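Local atomic coordinates of beta-agarase (Persicobacter, PDB entry 6AII), a protein that probably hydrolyses the beta-1,4 linkages of agarose to yield neoagarobiose, as a beta-agarase of glycoside hydrolase family 16. Residues 31-36 and 46-51. Sequence-based numbering, arbitrary orientation.
With CA (calcium ion), chain B.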
# COMPACT_ATOMS: atom_id res chain seq x y z
N PHE A 31 -15.09 -7.10 -6.26
CA PHE A 31 -15.42 -7.65 -4.94
C PHE A 31 -16.92 -7.62 -4.60
O PHE A 31 -17.31 -7.30 -3.47
CB PHE A 31 -14.60 -6.89 -3.87
CG PHE A 31 -13.14 -7.18 -3.99
CD1 PHE A 31 -12.69 -8.48 -3.88
CD2 PHE A 31 -12.21 -6.18 -4.25
CE1 PHE A 31 -11.35 -8.78 -3.98
CE2 PHE A 31 -10.87 -6.48 -4.35
CZ PHE A 31 -10.44 -7.78 -4.22
N ASN A 32 -17.74 -7.98 -5.58
CA ASN A 32 -19.20 -7.89 -5.38
C ASN A 32 -19.77 -9.29 -5.21
O ASN A 32 -20.91 -9.57 -5.59
CB ASN A 32 -19.83 -7.03 -6.48
CG ASN A 32 -19.32 -5.60 -6.49
OD1 ASN A 32 -19.00 -4.96 -5.46
ND2 ASN A 32 -19.31 -5.04 -7.69
N TYR A 33 -18.98 -10.18 -4.64
CA TYR A 33 -19.38 -11.54 -4.30
C TYR A 33 -19.10 -11.76 -2.81
O TYR A 33 -18.40 -10.95 -2.17
CB TYR A 33 -18.62 -12.56 -5.14
CG TYR A 33 -17.12 -12.36 -5.12
CD1 TYR A 33 -16.34 -12.85 -4.10
CD2 TYR A 33 -16.50 -11.54 -6.05
CE1 TYR A 33 -14.96 -12.65 -4.06
CE2 TYR A 33 -15.13 -11.33 -6.02
CZ TYR A 33 -14.35 -11.86 -5.00
OH TYR A 33 -13.01 -11.65 -4.98
N ASP A 34 -19.67 -12.85 -2.28
CA ASP A 34 -19.50 -13.23 -0.86
C ASP A 34 -18.33 -14.23 -0.79
O ASP A 34 -18.28 -15.28 -1.47
CB ASP A 34 -20.77 -13.80 -0.24
CG ASP A 34 -21.83 -12.75 0.06
OD1 ASP A 34 -21.47 -11.58 0.23
OD2 ASP A 34 -23.00 -13.13 0.21
N PHE A 35 -17.37 -13.93 0.10
CA PHE A 35 -16.34 -14.86 0.51
C PHE A 35 -16.27 -14.81 2.03
O PHE A 35 -15.65 -13.90 2.61
CB PHE A 35 -14.96 -14.60 -0.09
CG PHE A 35 -13.95 -15.64 0.32
CD1 PHE A 35 -13.86 -16.86 -0.33
CD2 PHE A 35 -13.08 -15.40 1.37
CE1 PHE A 35 -12.97 -17.82 0.12
CE2 PHE A 35 -12.22 -16.38 1.84
CZ PHE A 35 -12.13 -17.58 1.19
N PRO A 36 -16.93 -15.77 2.72
CA PRO A 36 -16.86 -15.73 4.14
C PRO A 36 -15.44 -15.98 4.67
O PRO A 36 -14.69 -16.66 4.04
CB PRO A 36 -17.77 -16.88 4.64
CG PRO A 36 -18.69 -17.11 3.47
CD PRO A 36 -17.89 -16.79 2.24
N GLY A 46 -9.82 -17.09 -7.19
CA GLY A 46 -8.67 -17.52 -7.93
C GLY A 46 -7.59 -16.45 -8.07
O GLY A 46 -6.60 -16.67 -8.79
N LYS A 47 -7.70 -15.32 -7.36
CA LYS A 47 -6.82 -14.19 -7.58
C LYS A 47 -6.07 -13.66 -6.33
O LYS A 47 -5.02 -13.08 -6.50
CB LYS A 47 -7.61 -13.00 -8.12
CG LYS A 47 -8.23 -13.21 -9.48
CD LYS A 47 -9.09 -12.05 -9.96
CE LYS A 47 -9.73 -12.38 -11.29
NZ LYS A 47 -10.68 -11.31 -11.70
N TRP A 48 -6.64 -13.79 -5.17
CA TRP A 48 -6.17 -13.06 -3.97
C TRP A 48 -5.95 -14.07 -2.84
O TRP A 48 -6.93 -14.55 -2.23
CB TRP A 48 -7.20 -11.98 -3.54
CG TRP A 48 -7.74 -11.18 -4.67
CD1 TRP A 48 -9.00 -11.24 -5.18
CD2 TRP A 48 -7.02 -10.25 -5.49
NE1 TRP A 48 -9.12 -10.41 -6.26
CE2 TRP A 48 -7.93 -9.77 -6.47
CE3 TRP A 48 -5.71 -9.72 -5.48
CZ2 TRP A 48 -7.59 -8.83 -7.43
CZ3 TRP A 48 -5.37 -8.82 -6.46
CH2 TRP A 48 -6.30 -8.36 -7.40
N LYS A 49 -4.67 -14.31 -2.49
CA LYS A 49 -4.40 -15.20 -1.40
C LYS A 49 -4.76 -14.53 -0.08
O LYS A 49 -4.36 -13.39 0.10
CB LYS A 49 -2.93 -15.59 -1.30
CG LYS A 49 -2.59 -16.76 -0.35
CD LYS A 49 -1.09 -16.90 -0.23
CE LYS A 49 -0.55 -18.17 0.38
NZ LYS A 49 0.88 -17.95 0.74
N ASN A 50 -5.48 -15.22 0.79
CA ASN A 50 -5.87 -14.72 2.12
C ASN A 50 -4.75 -14.80 3.15
O ASN A 50 -5.05 -14.96 4.32
CB ASN A 50 -7.13 -15.36 2.63
CG ASN A 50 -7.06 -16.86 2.86
OD1 ASN A 50 -6.05 -17.47 2.48
ND2 ASN A 50 -8.09 -17.41 3.49
N PHE A 51 -3.53 -14.62 2.74
CA PHE A 51 -2.45 -14.55 3.66
C PHE A 51 -1.25 -13.88 3.02
O PHE A 51 -1.21 -13.61 1.81
CB PHE A 51 -2.06 -15.97 4.11
CG PHE A 51 -1.44 -15.99 5.49
CD1 PHE A 51 -2.22 -15.75 6.61
CD2 PHE A 51 -0.09 -16.21 5.66
CE1 PHE A 51 -1.65 -15.72 7.88
CE2 PHE A 51 0.49 -16.16 6.93
CZ PHE A 51 -0.30 -15.98 8.03
CA CA B . -17.17 -3.29 -4.96
O HOH W 1 -19.39 -2.20 -4.49
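Phe31 brings the far end of its ring against one face of the Trp48 indole, over the rim of its five-membered ring: CZ of Phe31 lies 3.6 Å from NE1 of Trp48, and CE1 of Phe31 is equally close to CD1 of Trp48. The two planes are inclined at 48°, with the centroid of the phenyl ring 5.0 Å from that of the five-membered ring, an oblique aromatic contact. Lys47 lays its CB over the opposite indole face. Tyr33, its CG between backbone N and carbonyl carbon (chi1 51°), reaches the indole edge, near its plane, with OH 4.0 Å from Trp48 CD1.

In the beta-sandwich (jelly roll) of family GH16, strand 48-49 pairs with 43-44 and 97-110 in one sheet, while Phe31 and Trp48 both touch Ile318 of the other. Lys47 and Trp48 form a classic beta bulge opposite Ile44.

What fixes the polar ends is Asp29: its OD2 accepts from both Tyr33 OH and Trp48 NE1, while OD1 takes the backbone N of Phe31. Tryptophan suits the place by combining a broad apolar face with an N-H donor; a leucine here would probably leave Asp29 with one donor fewer and Phe31 without its flat partner. Phenylalanine suits a buried site also lined by Val71 and Val315, and tyrosine adds a hydroxyl that reaches Asp29. Farther out, Asn32 offers a neutral amide oxygen, OD1, to the calcium ion at 2.5 Å, a site completed by water and by Asp5, Asp30, Gly74 and Asp316.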